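Local coordinates for protein-disulfide isomerase (Novosphingobium aromaticivorans, PDB 3GMF) that probably acts as a thioredoxin-fold protein-disulfide isomerase that forms or rearranges disulfide bonds in other proteins, at residues F58-D61 / P62-T66; L144-E147 / A148-K151. All blocks are in the same frame, centred on the assembly; numbering follows the deposited sequence. Where two conformers were deposited one is given.

From the N terminus, strand 51-57 of the central sheet runs out into the loop of contact 1, whose residues 58-61 turn directly into helix 62-73. Contact 2 comes later: residues 144-147 lead into helix 147-164. The two contacts are in series, neither enclosing nor crossing the other, and each closes a short turn at a helix N terminus, capped by Asp61 in one case and Asn146 in the other. They meet in space, their centres about 12 Å apart, where Met65 CE packs 3.4 Å from Ala150 O and Thr66 CG2 lies 3.7 Å from Leu144 CD2. Helix 62-73 is thereby joined to the start of helix 147-164 and to Leu144.

Contact 1 of 2, residues F58-D61 / P62-T66; sequences FVRD and PIDMT
With chi1 at 64°, Asp61 holds its CG between the backbone N and the carbonyl carbon, bringing the carboxylate over the first turn of helix 62-73; Asp64, its CG anti to the backbone N, reaches back toward the loop. Asp61 is this helix's N-cap in the thioredoxin fold. Asp61 OD1 accepts from Asp64 N at 2.9 Å, on the syn side, 32° out of the carboxylate plane. A second bond, Arg60 N to Asp64 OD2, also 2.9 Å, comes to the anti side, tilted out of the plane; with Arg60 as donor, not Asp61, this is no capping box. The two carboxylates, turned 47° apart, thus lock loop to helix. Beyond the turn, hydrogen bonds join Asp61 OD2 to Thr26 OG1, Asp64 OD1 to Tyr25 N, and Asp64 OD2, shared with Arg60 N, to Ser24 OG. Arg60 lies against Cys27 of what is probably the CxxC active-site motif and hydrogen-bonds through NE to Ser24 OG and NH2 to Thr26 OG1, so the turn backs that site. Met65 N donates the helix's first backbone bond, 2.9 Å, to Asp61 O. Alongside, Val59 CG1 rests 3.7 Å from Met65 CB, and the doubly bent methionine brings Met65 CE to 3.9 Å from the same methyl.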
loop_
_atom_site.group_PDB
_atom_site.type_symbol
_atom_site.label_atom_id
_atom_site.label_comp_id
_atom_site.label_asym_id
_atom_site.label_seq_id
_atom_site.Cartn_x
_atom_site.Cartn_y
_atom_site.Cartn_z
ATOM N N PHE A 58 -2.289 4.825 -0.378
ATOM C CA PHE A 58 -2.123 6.255 -0.179
ATOM C C PHE A 58 -0.702 6.560 -0.647
ATOM O O PHE A 58 0.265 6.354 0.097
ATOM C CB PHE A 58 -2.290 6.591 1.295
ATOM C CG PHE A 58 -2.277 8.059 1.582
ATOM C CD1 PHE A 58 -3.400 8.833 1.341
ATOM C CD2 PHE A 58 -1.121 8.670 2.084
ATOM C CE1 PHE A 58 -3.383 10.204 1.600
ATOM C CE2 PHE A 58 -1.087 10.038 2.361
ATOM C CZ PHE A 58 -2.216 10.803 2.122
ATOM N N VAL A 59 -0.587 7.071 -1.878
ATOM C CA VAL A 59 0.734 7.165 -2.514
ATOM C C VAL A 59 1.402 8.496 -2.183
ATOM O O VAL A 59 0.876 9.552 -2.550
ATOM C CB VAL A 59 0.600 7.009 -4.038
ATOM C CG1 VAL A 59 1.967 7.214 -4.700
ATOM C CG2 VAL A 59 0.011 5.625 -4.403
ATOM N N ARG A 60 2.551 8.450 -1.505
ATOM C CA ARG A 60 3.158 9.664 -0.917
ATOM C C ARG A 60 4.307 10.263 -1.723
ATOM O O ARG A 60 4.670 11.443 -1.518
ATOM C CB ARG A 60 3.681 9.384 0.501
ATOM C CG ARG A 60 2.604 8.883 1.509
ATOM C CD ARG A 60 3.193 8.756 2.896
ATOM N NE ARG A 60 4.388 7.900 2.857
ATOM C CZ ARG A 60 5.435 8.040 3.658
ATOM N NH1 ARG A 60 5.438 9.003 4.574
ATOM N NH2 ARG A 60 6.494 7.230 3.524
ATOM N N ASP A 61 4.912 9.429 -2.576
ATOM C CA ASP A 61 6.187 9.764 -3.264
ATOM C C ASP A 61 6.351 8.817 -4.478
ATOM O O ASP A 61 5.605 7.846 -4.619
ATOM C CB ASP A 61 7.377 9.712 -2.267
ATOM C CG ASP A 61 7.611 8.314 -1.704
ATOM O OD1 ASP A 61 7.926 7.424 -2.509
ATOM O OD2 ASP A 61 7.463 8.121 -0.472
ATOM N N PRO A 62 7.281 9.135 -5.405
ATOM C CA PRO A 62 7.366 8.334 -6.623
ATOM C C PRO A 62 7.902 6.907 -6.399
ATOM O O PRO A 62 7.693 6.059 -7.258
ATOM C CB PRO A 62 8.321 9.142 -7.527
ATOM C CG PRO A 62 8.403 10.483 -6.895
ATOM C CD PRO A 62 8.219 10.273 -5.427
ATOM N N ILE A 63 8.613 6.675 -5.293
ATOM C CA ILE A 63 9.076 5.302 -4.962
ATOM C C ILE A 63 7.868 4.424 -4.574
ATOM O O ILE A 63 7.669 3.315 -5.103
ATOM C CB ILE A 63 10.119 5.324 -3.851
ATOM C CG1 ILE A 63 11.335 6.135 -4.305
ATOM C CG2 ILE A 63 10.642 3.887 -3.535
ATOM C CD1 ILE A 63 12.171 6.604 -3.124
ATOM N N ASP A 64 7.068 4.955 -3.657
ATOM C CA ASP A 64 5.723 4.434 -3.317
ATOM C C ASP A 64 4.886 4.173 -4.578
ATOM O O ASP A 64 4.331 3.081 -4.750
ATOM C CB ASP A 64 5.035 5.482 -2.432
ATOM C CG ASP A 64 3.886 4.915 -1.601
ATOM O OD1 ASP A 64 3.558 3.706 -1.694
ATOM O OD2 ASP A 64 3.306 5.720 -0.834
ATOM N N MET A 65 4.821 5.179 -5.459
ATOM C CA MET A 65 4.074 5.059 -6.726
ATOM C C MET A 65 4.559 3.855 -7.534
ATOM O O MET A 65 3.752 3.121 -8.092
ATOM C CB MET A 65 4.181 6.336 -7.580
ATOM C CG MET A 65 3.309 6.252 -8.860
ATOM S SD MET A 65 1.489 6.007 -8.641
ATOM C CE MET A 65 1.065 7.743 -8.431
ATOM N N THR A 66 5.885 3.689 -7.615
ATOM C CA THR A 66 6.474 2.584 -8.394
ATOM C C THR A 66 6.034 1.231 -7.825
ATOM O O THR A 66 5.614 0.346 -8.568
ATOM C CB THR A 66 8.015 2.701 -8.429
ATOM O OG1 THR A 66 8.392 3.978 -8.960
ATOM C CG2 THR A 66 8.651 1.571 -9.297
#

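Contact 2 of 2, residues L144-E147 / A148-K151; sequences LSNE and ALAK
The amide of Asn146 lies against the beta carbon of Leu149, the two side chains set at a slant to each other at the N terminus of helix 147-164. With chi1 at -164° the Asn146 CG stands opposite its own backbone N, and the amide is carried back over the first helical turn. Asn146 CG and ND2 both lie 3.5 Å from Leu149 CB, while Asn146 OD1 accepts from Leu149 N at 3.1 Å. This is the N-cap bond of the helix. The donor stands well above the plane of the amide, 61° out of it, and so reaches the oxygen over its face and away from its lone pairs. Asn146 is also the centre of an inverse gamma turn, in which Glu147 N donates to Ser145 O, a tight bend just before helix 147-164.

Regular helical bonding follows: Ala150 N donates to Asn146 O and Lys151 N to Glu147 O. Beside the second of these bonds, Lys151 CG approaches Glu147 O to 3.3 Å. Both chains are extended, and the lysine runs back toward the helix start to bring Lys151 CE 4.2 Å from Glu147 CG. Inward, Ala150 CB rests 3.4 Å from Glu147 O, and its methyl also packs against Leu69 of helix 62-73 and Phe113 of helix 113-123.

Glu147 OE1 and Lys151 NZ remain 4.4 Å apart, beyond a salt bridge, so their attraction is probably modest; the negative charge of Glu147 in the first turn would be expected to interact favourably with the helix dipole.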
loop_
_atom_site.group_PDB
_atom_site.type_symbol
_atom_site.label_atom_id
_atom_site.label_comp_id
_atom_site.label_asym_id
_atom_site.label_seq_id
_atom_site.Cartn_x
_atom_site.Cartn_y
_atom_site.Cartn_z
ATOM N N LEU A 144 5.272 -0.898 -15.178
ATOM C CA LEU A 144 5.916 0.387 -14.858
ATOM C C LEU A 144 5.639 1.525 -15.834
ATOM O O LEU A 144 5.890 2.692 -15.503
ATOM C CB LEU A 144 7.430 0.234 -14.738
ATOM C CG LEU A 144 7.978 -0.724 -13.684
ATOM C CD1 LEU A 144 9.479 -0.701 -13.789
ATOM C CD2 LEU A 144 7.497 -0.375 -12.268
ATOM N N SER A 145 5.171 1.198 -17.035
ATOM C CA SER A 145 4.855 2.216 -18.041
ATOM C C SER A 145 3.378 2.622 -18.019
ATOM O O SER A 145 2.968 3.520 -18.754
ATOM C CB SER A 145 5.271 1.754 -19.449
ATOM O OG SER A 145 4.653 0.533 -19.808
ATOM N N ASN A 146 2.585 1.963 -17.168
ATOM C CA ASN A 146 1.139 2.234 -17.066
ATOM C C ASN A 146 0.861 3.570 -16.345
ATOM O O ASN A 146 0.425 3.614 -15.183
ATOM C CB ASN A 146 0.407 1.044 -16.421
ATOM C CG ASN A 146 -1.109 1.085 -16.625
ATOM O OD1 ASN A 146 -1.664 2.085 -17.075
ATOM N ND2 ASN A 146 -1.784 0.011 -16.255
ATOM N N GLU A 147 1.105 4.654 -17.069
ATOM C CA GLU A 147 0.891 6.015 -16.589
ATOM C C GLU A 147 -0.579 6.325 -16.331
ATOM O O GLU A 147 -0.888 7.130 -15.441
ATOM C CB GLU A 147 1.447 7.013 -17.603
ATOM C CG GLU A 147 1.577 8.432 -17.092
ATOM C CD GLU A 147 2.069 9.366 -18.168
ATOM O OE1 GLU A 147 1.726 9.136 -19.350
ATOM O OE2 GLU A 147 2.800 10.319 -17.833
ATOM N N ALA A 148 -1.463 5.691 -17.098
ATOM C CA ALA A 148 -2.917 5.827 -16.898
ATOM C C ALA A 148 -3.286 5.369 -15.498
ATOM O O ALA A 148 -4.022 6.055 -14.795
ATOM C CB ALA A 148 -3.699 5.023 -17.941
ATOM N N LEU A 149 -2.753 4.214 -15.104
ATOM C CA LEU A 149 -2.945 3.693 -13.753
ATOM C C LEU A 149 -2.317 4.596 -12.688
ATOM O O LEU A 149 -2.940 4.822 -11.654
ATOM C CB LEU A 149 -2.437 2.254 -13.619
ATOM C CG LEU A 149 -2.661 1.581 -12.253
ATOM C CD1 LEU A 149 -4.147 1.500 -11.883
ATOM C CD2 LEU A 149 -1.995 0.204 -12.212
ATOM N N ALA A 150 -1.111 5.111 -12.940
ATOM C CA ALA A 150 -0.461 6.043 -12.020
ATOM C C ALA A 150 -1.366 7.247 -11.763
ATOM O O ALA A 150 -1.509 7.692 -10.632
ATOM C CB ALA A 150 0.844 6.520 -12.584
ATOM N N LYS A 151 -1.984 7.759 -12.816
ATOM C CA LYS A 151 -2.887 8.908 -12.661
ATOM C C LYS A 151 -4.111 8.585 -11.803
ATOM O O LYS A 151 -4.574 9.438 -11.039
ATOM C CB LYS A 151 -3.322 9.418 -14.029
ATOM C CG LYS A 151 -2.209 10.130 -14.778
ATOM C CD LYS A 151 -2.677 10.336 -16.222
ATOM C CE LYS A 151 -1.691 11.131 -17.036
ATOM N NZ LYS A 151 -2.141 11.121 -18.459
#